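Local coordinates for malonyl CoA-acyl carrier protein transacylase (Clostridium perfringens, PDB 3PTW), which probably transfers malonyl groups from coenzyme A to acyl carrier protein, the step that supplies malonyl units for fatty acid synthesis, at residues V32-I42 and F106-K114; I66-L74 and Y95-F106. All coordinates share one frame; numbering follows the deposited sequence.

How the contacts relate
From the N terminus the chain runs through strand 4-8 and reaches helix 27-40, the first partner of contact 1. It then passes along helix 59-79, strand 86-89 and helix 93-100 before helix 106-122 returns to helix 27-40 and closes contact 1. Contact 2 is nested inside that loop: helix 59-79 meets helix 93-100 and Phe106 at the start of helix 106-122. Phe106 belongs to both contacts. The centres of the contacts lie about 11 Å apart, and Ser36 of contact 1 is probably hydrogen-bonded to Thr68 of contact 2. Together they tie four helices of the acyl transferase domain to one another, with strand 4-8 of the mixed sheet against contact 2.

Contact 1: residues V32-I42 and F106-K114; sequences VFKRSSEALGI and FEDGVKLVK
Helices 32-40 and 106-114 cross at -56°, with their axes 9.2 Å apart at closest approach, and the backbones come nearest where Ala39 faces Glu107. CB of Ala39 rests on CG of Glu107 at 3.8 Å. Beside it, Arg35 and Glu107 form a salt bridge at the partly exposed margin. NH1 of Arg35 gives a hydrogen bond to OE2 of Glu107 at 3.2 Å, reaching that oxygen from above the carboxylate plane. NE of Arg35 adds a weak bond to OE1, so two N-H groups point at one carboxylate although the guanidinium and carboxylate planes are 56° apart. The Arg35 chain bends at chi3 (60°) and carries the guanidinium to the side of Phe106. There CD2 of the ring lies against one guanidinium face, toward its rim; the ring itself is met obliquely. The far end of the ring goes deeper, where its CZ meets CG1 of Val32 at 3.7 Å and CB of Ser36 at 3.8 Å.

This is helix packing within the acyl transferase domain, and helix 59-79 packs against side chains of both helices, among them Val32 and Val110. Ser36 faces that way: its OG touches CG1 of Val110 and is probably hydrogen-bonded to Thr68 of helix 59-79. At the other end of the contact, Leu40 and Lys111 run antiparallel alongside one another, with CD1 of Leu40 3.6 Å from CG of Lys111. CD2 of Leu40 turns to CB of Val110 instead. Past Gly41, which leaves the helix with positive phi, the ends of Ile42 and Lys114 meet head-on. CD1 of Ile42 stops 3.7 Å from NZ of Lys114, whose charge is paired with Glu60.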
loop_
_atom_site.group_PDB
_atom_site.type_symbol
_atom_site.label_atom_id
_atom_site.label_comp_id
_atom_site.label_asym_id
_atom_site.label_seq_id
_atom_site.Cartn_x
_atom_site.Cartn_y
_atom_site.Cartn_z
ATOM N N VAL A 32 -18.573 5.136 -7.697
ATOM C CA VAL A 32 -17.580 4.116 -7.375
ATOM C C VAL A 32 -18.003 3.256 -6.182
ATOM O O VAL A 32 -17.783 2.035 -6.177
ATOM C CB VAL A 32 -16.172 4.716 -7.166
ATOM C CG1 VAL A 32 -15.259 3.717 -6.473
ATOM C CG2 VAL A 32 -15.582 5.124 -8.505
ATOM N N PHE A 33 -18.615 3.890 -5.183
ATOM C CA PHE A 33 -19.099 3.175 -3.999
ATOM C C PHE A 33 -20.258 2.262 -4.346
ATOM O O PHE A 33 -20.342 1.134 -3.849
ATOM C CB PHE A 33 -19.480 4.150 -2.872
ATOM C CG PHE A 33 -18.341 4.474 -1.965
ATOM C CD1 PHE A 33 -18.150 3.761 -0.785
ATOM C CD2 PHE A 33 -17.412 5.454 -2.318
ATOM C CE1 PHE A 33 -17.068 4.033 0.047
ATOM C CE2 PHE A 33 -16.331 5.736 -1.492
ATOM C CZ PHE A 33 -16.159 5.014 -0.299
ATOM N N LYS A 34 -21.145 2.762 -5.209
ATOM C CA LYS A 34 -22.267 1.983 -5.727
ATOM C C LYS A 34 -21.775 0.695 -6.402
ATOM O O LYS A 34 -22.291 -0.390 -6.140
ATOM C CB LYS A 34 -23.092 2.832 -6.707
ATOM C CG LYS A 34 -24.447 3.297 -6.183
ATOM C CD LYS A 34 -24.347 4.350 -5.098
ATOM C CE LYS A 34 -25.725 4.670 -4.529
ATOM N NZ LYS A 34 -25.618 5.272 -3.169
ATOM N N ARG A 35 -20.750 0.823 -7.237
ATOM C CA ARG A 35 -20.195 -0.304 -7.978
ATOM C C ARG A 35 -19.491 -1.319 -7.065
ATOM O O ARG A 35 -19.507 -2.526 -7.330
ATOM C CB ARG A 35 -19.223 0.207 -9.042
ATOM C CG ARG A 35 -19.891 0.896 -10.227
ATOM C CD ARG A 35 -18.878 1.710 -11.028
ATOM N NE ARG A 35 -17.792 0.892 -11.578
ATOM C CZ ARG A 35 -16.608 1.357 -11.978
ATOM N NH1 ARG A 35 -15.694 0.516 -12.463
ATOM N NH2 ARG A 35 -16.324 2.650 -11.891
ATOM N N SER A 36 -18.868 -0.819 -5.998
ATOM C CA SER A 36 -18.138 -1.672 -5.074
ATOM C C SER A 36 -19.134 -2.507 -4.292
ATOM O O SER A 36 -18.949 -3.721 -4.111
ATOM C CB SER A 36 -17.265 -0.840 -4.130
ATOM O OG SER A 36 -16.506 -1.693 -3.282
ATOM N N SER A 37 -20.191 -1.847 -3.842
ATOM C CA SER A 37 -21.292 -2.525 -3.178
ATOM C C SER A 37 -21.901 -3.602 -4.065
ATOM O O SER A 37 -22.074 -4.733 -3.618
ATOM C CB SER A 37 -22.357 -1.524 -2.743
ATOM O OG SER A 37 -21.839 -0.711 -1.719
ATOM N N GLU A 38 -22.216 -3.251 -5.314
ATOM C CA GLU A 38 -22.765 -4.222 -6.267
ATOM C C GLU A 38 -21.826 -5.408 -6.453
ATOM O O GLU A 38 -22.264 -6.549 -6.426
ATOM C CB GLU A 38 -23.078 -3.578 -7.625
ATOM C CG GLU A 38 -24.378 -2.774 -7.671
ATOM C CD GLU A 38 -25.639 -3.614 -7.424
ATOM O OE1 GLU A 38 -26.726 -3.010 -7.295
ATOM O OE2 GLU A 38 -25.556 -4.865 -7.358
ATOM N N ALA A 39 -20.533 -5.138 -6.612
ATOM C CA ALA A 39 -19.573 -6.203 -6.860
ATOM C C ALA A 39 -19.407 -7.140 -5.652
ATOM O O ALA A 39 -19.297 -8.351 -5.825
ATOM C CB ALA A 39 -18.226 -5.628 -7.296
ATOM N N LEU A 40 -19.414 -6.571 -4.445
ATOM C CA LEU A 40 -19.126 -7.303 -3.209
ATOM C C LEU A 40 -20.372 -7.879 -2.550
ATOM O O LEU A 40 -20.278 -8.809 -1.755
ATOM C CB LEU A 40 -18.399 -6.395 -2.208
ATOM C CG LEU A 40 -16.877 -6.460 -2.029
ATOM C CD1 LEU A 40 -16.192 -7.092 -3.208
ATOM C CD2 LEU A 40 -16.285 -5.078 -1.751
ATOM N N GLY A 41 -21.531 -7.310 -2.865
ATOM C CA GLY A 41 -22.790 -7.721 -2.242
ATOM C C GLY A 41 -22.841 -7.299 -0.787
ATOM O O GLY A 41 -23.482 -7.948 0.032
ATOM N N ILE A 42 -22.122 -6.228 -0.456
ATOM C CA ILE A 42 -22.155 -5.663 0.898
ATOM C C ILE A 42 -22.293 -4.148 0.812
ATOM O O ILE A 42 -21.926 -3.544 -0.194
ATOM C CB ILE A 42 -20.911 -6.041 1.754
ATOM C CG1 ILE A 42 -20.431 -7.465 1.468
ATOM C CG2 ILE A 42 -21.226 -5.929 3.251
ATOM C CD1 ILE A 42 -19.074 -7.784 2.096
ATOM N N PHE A 106 -11.703 -2.527 -11.817
ATOM C CA PHE A 106 -12.098 -2.147 -10.452
ATOM C C PHE A 106 -12.916 -3.222 -9.702
ATOM O O PHE A 106 -12.527 -3.634 -8.606
ATOM C CB PHE A 106 -12.825 -0.793 -10.430
ATOM C CG PHE A 106 -13.413 -0.450 -9.082
ATOM C CD1 PHE A 106 -12.583 -0.193 -7.993
ATOM C CD2 PHE A 106 -14.797 -0.425 -8.895
ATOM C CE1 PHE A 106 -13.119 0.102 -6.742
ATOM C CE2 PHE A 106 -15.341 -0.125 -7.655
ATOM C CZ PHE A 106 -14.499 0.141 -6.574
ATOM N N GLU A 107 -14.033 -3.668 -10.284
ATOM C CA GLU A 107 -14.866 -4.720 -9.675
ATOM C C GLU A 107 -14.064 -5.984 -9.315
ATOM O O GLU A 107 -14.258 -6.559 -8.249
ATOM C CB GLU A 107 -16.062 -5.093 -10.566
ATOM C CG GLU A 107 -17.193 -4.068 -10.582
ATOM C CD GLU A 107 -17.014 -2.983 -11.638
ATOM O OE1 GLU A 107 -18.043 -2.484 -12.138
ATOM O OE2 GLU A 107 -15.854 -2.627 -11.979
ATOM N N ASP A 108 -13.167 -6.397 -10.207
ATOM C CA ASP A 108 -12.293 -7.534 -9.954
ATOM C C ASP A 108 -11.275 -7.181 -8.882
ATOM O O ASP A 108 -10.944 -8.007 -8.029
ATOM C CB ASP A 108 -11.592 -7.978 -11.240
ATOM C CG ASP A 108 -12.565 -8.471 -12.292
ATOM O OD1 ASP A 108 -13.723 -8.803 -11.948
ATOM O OD2 ASP A 108 -12.174 -8.526 -13.470
ATOM N N GLY A 109 -10.804 -5.939 -8.919
ATOM C CA GLY A 109 -9.910 -5.422 -7.891
ATOM C C GLY A 109 -10.505 -5.579 -6.509
ATOM O O GLY A 109 -9.921 -6.247 -5.652
ATOM N N VAL A 110 -11.680 -4.999 -6.283
ATOM C CA VAL A 110 -12.259 -5.051 -4.941
ATOM C C VAL A 110 -12.536 -6.465 -4.464
ATOM O O VAL A 110 -12.160 -6.797 -3.348
ATOM C CB VAL A 110 -13.489 -4.136 -4.733
ATOM C CG1 VAL A 110 -13.040 -2.722 -4.486
ATOM C CG2 VAL A 110 -14.482 -4.222 -5.894
ATOM N N LYS A 111 -13.143 -7.297 -5.320
ATOM C CA LYS A 111 -13.398 -8.696 -4.981
ATOM C C LYS A 111 -12.111 -9.438 -4.625
ATOM O O LYS A 111 -12.081 -10.195 -3.659
ATOM C CB LYS A 111 -14.177 -9.449 -6.085
ATOM C CG LYS A 111 -15.635 -9.001 -6.268
ATOM C CD LYS A 111 -16.594 -10.125 -6.728
ATOM C CE LYS A 111 -16.500 -10.438 -8.216
ATOM N NZ LYS A 111 -15.998 -9.263 -8.996
ATOM N N LEU A 112 -11.055 -9.209 -5.401
ATOM C CA LEU A 112 -9.787 -9.905 -5.201
ATOM C C LEU A 112 -9.115 -9.578 -3.860
ATOM O O LEU A 112 -8.651 -10.485 -3.149
ATOM C CB LEU A 112 -8.824 -9.600 -6.356
ATOM C CG LEU A 112 -7.502 -10.365 -6.378
ATOM C CD1 LEU A 112 -7.743 -11.866 -6.512
ATOM C CD2 LEU A 112 -6.625 -9.858 -7.515
ATOM N N VAL A 113 -9.064 -8.295 -3.505
ATOM C CA VAL A 113 -8.349 -7.901 -2.288
ATOM C C VAL A 113 -9.068 -8.314 -0.998
ATOM O O VAL A 113 -8.431 -8.476 0.047
ATOM C CB VAL A 113 -7.962 -6.404 -2.253
ATOM C CG1 VAL A 113 -6.972 -6.066 -3.401
ATOM C CG2 VAL A 113 -9.207 -5.508 -2.252
ATOM N N LYS A 114 -10.378 -8.502 -1.081
ATOM C CA LYS A 114 -11.134 -9.038 0.043
ATOM C C LYS A 114 -10.643 -10.463 0.310
ATOM O O LYS A 114 -10.370 -10.823 1.455
ATOM C CB LYS A 114 -12.639 -8.999 -0.247
ATOM C CG LYS A 114 -13.518 -9.603 0.834
ATOM C CD LYS A 114 -15.002 -9.416 0.477
ATOM C CE LYS A 114 -15.895 -10.359 1.279
ATOM N NZ LYS A 114 -16.077 -9.846 2.660
#

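Contact 2: residues I66-L74 and Y95-F106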
loop_
_atom_site.group_PDB
_atom_site.type_symbol
_atom_site.label_atom_id
_atom_site.label_comp_id
_atom_site.label_asym_id
_atom_site.label_seq_id
_atom_site.Cartn_x
_atom_site.Cartn_y
_atom_site.Cartn_z
ATOM N N ILE A 66 -10.415 0.187 1.686
ATOM C CA ILE A 66 -9.400 1.146 1.217
ATOM C C ILE A 66 -9.352 1.252 -0.308
ATOM O O ILE A 66 -9.305 2.355 -0.865
ATOM C CB ILE A 66 -8.006 0.813 1.806
ATOM C CG1 ILE A 66 -8.021 1.090 3.310
ATOM C CG2 ILE A 66 -6.879 1.586 1.088
ATOM C CD1 ILE A 66 -6.764 0.736 4.021
ATOM N N ILE A 67 -9.407 0.105 -0.980
ATOM C CA ILE A 67 -9.358 0.058 -2.435
ATOM C C ILE A 67 -10.481 0.888 -3.068
ATOM O O ILE A 67 -10.242 1.611 -4.041
ATOM C CB ILE A 67 -9.374 -1.405 -2.949
ATOM C CG1 ILE A 67 -8.048 -2.106 -2.608
ATOM C CG2 ILE A 67 -9.671 -1.461 -4.452
ATOM C CD1 ILE A 67 -6.795 -1.440 -3.162
ATOM N N THR A 68 -11.684 0.776 -2.495
ATOM C CA THR A 68 -12.856 1.539 -2.924
ATOM C C THR A 68 -12.666 3.026 -2.680
ATOM O O THR A 68 -12.998 3.849 -3.528
ATOM C CB THR A 68 -14.154 1.097 -2.154
ATOM O OG1 THR A 68 -14.377 -0.307 -2.339
ATOM C CG2 THR A 68 -15.371 1.875 -2.656
ATOM N N THR A 69 -12.166 3.352 -1.498
ATOM C CA THR A 69 -11.915 4.729 -1.099
ATOM C C THR A 69 -10.873 5.391 -2.015
ATOM O O THR A 69 -11.105 6.497 -2.531
ATOM C CB THR A 69 -11.545 4.777 0.398
ATOM O OG1 THR A 69 -12.726 4.480 1.165
ATOM C CG2 THR A 69 -10.996 6.148 0.811
ATOM N N ASN A 70 -9.756 4.695 -2.231
ATOM C CA ASN A 70 -8.711 5.121 -3.179
ATOM C C ASN A 70 -9.256 5.406 -4.589
ATOM O O ASN A 70 -8.873 6.390 -5.224
ATOM C CB ASN A 70 -7.569 4.086 -3.243
ATOM C CG ASN A 70 -6.744 4.011 -1.947
ATOM O OD1 ASN A 70 -7.001 4.737 -0.997
ATOM N ND2 ASN A 70 -5.741 3.126 -1.916
ATOM N N MET A 71 -10.173 4.558 -5.053
ATOM C CA MET A 71 -10.740 4.687 -6.392
ATOM C C MET A 71 -11.714 5.873 -6.488
ATOM O O MET A 71 -11.658 6.658 -7.442
ATOM C CB MET A 71 -11.430 3.375 -6.785
ATOM C CG MET A 71 -11.887 3.277 -8.238
ATOM S SD MET A 71 -10.582 3.400 -9.492
ATOM C CE MET A 71 -11.536 3.018 -10.961
ATOM N N ALA A 72 -12.590 5.998 -5.494
ATOM C CA ALA A 72 -13.532 7.113 -5.405
ATOM C C ALA A 72 -12.822 8.471 -5.461
ATOM O O ALA A 72 -13.292 9.375 -6.123
ATOM C CB ALA A 72 -14.363 6.997 -4.127
ATOM N N ILE A 73 -11.685 8.589 -4.773
ATOM C CA ILE A 73 -10.867 9.805 -4.802
ATOM C C ILE A 73 -10.152 10.001 -6.147
ATOM O O ILE A 73 -10.177 11.095 -6.733
ATOM C CB ILE A 73 -9.832 9.815 -3.643
ATOM C CG1 ILE A 73 -10.558 9.886 -2.291
ATOM C CG2 ILE A 73 -8.832 10.992 -3.798
ATOM C CD1 ILE A 73 -9.679 9.550 -1.082
ATOM N N LEU A 74 -9.518 8.935 -6.631
ATOM C CA LEU A 74 -8.851 8.956 -7.925
ATOM C C LEU A 74 -9.773 9.407 -9.074
ATOM O O LEU A 74 -9.354 10.185 -9.946
ATOM C CB LEU A 74 -8.292 7.570 -8.237
ATOM C CG LEU A 74 -7.756 7.343 -9.660
ATOM C CD1 LEU A 74 -6.554 8.247 -9.948
ATOM C CD2 LEU A 74 -7.405 5.872 -9.859
ATOM N N TYR A 95 -2.401 -2.600 -5.663
ATOM C CA TYR A 95 -3.638 -2.929 -6.385
ATOM C C TYR A 95 -4.319 -1.698 -6.980
ATOM O O TYR A 95 -4.749 -1.742 -8.122
ATOM C CB TYR A 95 -4.601 -3.765 -5.528
ATOM C CG TYR A 95 -4.107 -5.185 -5.373
ATOM C CD1 TYR A 95 -4.522 -6.187 -6.247
ATOM C CD2 TYR A 95 -3.189 -5.522 -4.373
ATOM C CE1 TYR A 95 -4.050 -7.487 -6.128
ATOM C CE2 TYR A 95 -2.707 -6.829 -4.251
ATOM C CZ TYR A 95 -3.148 -7.800 -5.127
ATOM O OH TYR A 95 -2.686 -9.096 -5.024
ATOM N N SER A 96 -4.398 -0.602 -6.226
ATOM C CA SER A 96 -4.993 0.629 -6.760
ATOM C C SER A 96 -4.182 1.130 -7.956
ATOM O O SER A 96 -4.733 1.696 -8.885
ATOM C CB SER A 96 -5.039 1.749 -5.704
ATOM O OG SER A 96 -5.669 1.352 -4.491
ATOM N N ALA A 97 -2.865 0.969 -7.893
ATOM C CA ALA A 97 -2.011 1.377 -9.008
ATOM C C ALA A 97 -2.313 0.515 -10.250
ATOM O O ALA A 97 -2.503 1.056 -11.342
ATOM C CB ALA A 97 -0.547 1.313 -8.613
ATOM N N LEU A 98 -2.427 -0.806 -10.074
ATOM C CA LEU A 98 -2.706 -1.696 -11.214
ATOM C C LEU A 98 -4.084 -1.476 -11.840
ATOM O O LEU A 98 -4.216 -1.617 -13.046
ATOM C CB LEU A 98 -2.527 -3.173 -10.861
ATOM C CG LEU A 98 -1.115 -3.660 -10.547
ATOM C CD1 LEU A 98 -1.165 -5.048 -9.882
ATOM C CD2 LEU A 98 -0.241 -3.673 -11.780
ATOM N N ILE A 99 -5.089 -1.149 -11.020
ATOM C CA ILE A 99 -6.403 -0.739 -11.507
ATOM C C ILE A 99 -6.298 0.577 -12.269
ATOM O O ILE A 99 -6.854 0.714 -13.350
ATOM C CB ILE A 99 -7.454 -0.581 -10.356
ATOM C CG1 ILE A 99 -7.796 -1.940 -9.731
ATOM C CG2 ILE A 99 -8.731 0.156 -10.864
ATOM C CD1 ILE A 99 -8.472 -1.861 -8.327
ATOM N N HIS A 100 -5.573 1.541 -11.709
ATOM C CA HIS A 100 -5.370 2.839 -12.374
ATOM C C HIS A 100 -4.752 2.603 -13.754
ATOM O O HIS A 100 -5.154 3.235 -14.733
ATOM C CB HIS A 100 -4.533 3.766 -11.467
ATOM C CG HIS A 100 -3.966 4.972 -12.150
ATOM N ND1 HIS A 100 -4.737 5.864 -12.864
ATOM C CD2 HIS A 100 -2.699 5.445 -12.203
ATOM C CE1 HIS A 100 -3.965 6.821 -13.347
ATOM N NE2 HIS A 100 -2.726 6.600 -12.943
ATOM N N SER A 101 -3.830 1.633 -13.833
ATOM C CA SER A 101 -3.167 1.291 -15.090
ATOM C C SER A 101 -4.075 0.574 -16.091
ATOM O O SER A 101 -3.705 0.426 -17.239
ATOM C CB SER A 101 -1.922 0.424 -14.843
ATOM O OG SER A 101 -2.244 -0.961 -14.768
ATOM N N GLY A 102 -5.234 0.089 -15.653
ATOM C CA GLY A 102 -6.094 -0.694 -16.541
ATOM C C GLY A 102 -5.752 -2.180 -16.613
ATOM O O GLY A 102 -6.414 -2.934 -17.325
ATOM N N ALA A 103 -4.729 -2.617 -15.870
ATOM C CA ALA A 103 -4.323 -4.028 -15.882
ATOM C C ALA A 103 -5.384 -4.903 -15.219
ATOM O O ALA A 103 -5.583 -6.070 -15.583
ATOM C CB ALA A 103 -2.999 -4.193 -15.189
ATOM N N ILE A 104 -6.053 -4.318 -14.228
ATOM C CA ILE A 104 -7.092 -4.996 -13.485
ATOM C C ILE A 104 -8.298 -4.071 -13.433
ATOM O O ILE A 104 -8.173 -2.867 -13.252
ATOM C CB ILE A 104 -6.620 -5.408 -12.050
ATOM C CG1 ILE A 104 -5.414 -6.369 -12.125
ATOM C CG2 ILE A 104 -7.748 -6.081 -11.282
ATOM C CD1 ILE A 104 -4.712 -6.644 -10.768
ATOM N N ASN A 105 -9.460 -4.662 -13.623
ATOM C CA ASN A 105 -10.737 -3.983 -13.528
ATOM C C ASN A 105 -11.043 -3.654 -12.057
ATOM O O ASN A 105 -10.660 -4.398 -11.155
ATOM C CB ASN A 105 -11.782 -4.926 -14.150
ATOM C CG ASN A 105 -13.187 -4.539 -13.849
ATOM O OD1 ASN A 105 -13.870 -5.228 -13.090
ATOM N ND2 ASN A 105 -13.655 -3.447 -14.456
ATOM N N PHE A 106 -11.703 -2.527 -11.817
ATOM C CA PHE A 106 -12.098 -2.147 -10.452
ATOM C C PHE A 106 -12.916 -3.222 -9.702
ATOM O O PHE A 106 -12.527 -3.634 -8.606
ATOM C CB PHE A 106 -12.825 -0.793 -10.430
ATOM C CG PHE A 106 -13.413 -0.450 -9.082
ATOM C CD1 PHE A 106 -12.583 -0.193 -7.993
ATOM C CD2 PHE A 106 -14.797 -0.425 -8.895
ATOM C CE1 PHE A 106 -13.119 0.102 -6.742
ATOM C CE2 PHE A 106 -15.341 -0.125 -7.655
ATOM C CZ PHE A 106 -14.499 0.141 -6.574
HETATM O O HOH W 1 -8.039 1.548 -5.719
#
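Ile67 and Ser96 lie where helices 66-74 and 95-100 come together, a buried helix pair of the acyl transferase domain beside strand 4-8. Ser96 also touches a GxSxG sequence that is consistent with a nucleophile elbow. The Ser96 hydroxyl is the polar centre of the contact. ND2 of Asn70 donates to OG of Ser96 at 3.1 Å, with a nearly straight bond (166°) that lies in the amide plane. The same ND2 also bonds the carbonyl of Ala9, and two partners hold the amide in its rotation. CD1 of Ile67 presses on OG of Ser96 at 3.3 Å. Ile67 is bent at chi2 (-58°), which brings CD1 to the hydroxyl and to CB of Tyr95, while its CG2 branch meets CD1 of Ile99.

Met71 carries the apolar half. Its CG stands anti to the backbone N (chi1 -171°) and lies 3.5 Å from CD1 of Phe106, approaching the ring obliquely. The bend at chi2 then sends the sulfur on toward Ile99, where SD and CE both touch CG2. SD is 5.2 Å from the Phe106 ring centroid, an oblique Met-aromatic contact. The ring edge itself points at CA of Thr68. Farther along, Leu74 comes in roughly perpendicular to the His100 side chain and sets CD2 3.9 Å from its CB; NE2 of His100 is bonded to the carbonyl of Ser84. A water bridges the two helices: it donates to O of Ile67 at 2.8 Å and is hydrogen-bonded to OG of Ser96 at 2.7 Å.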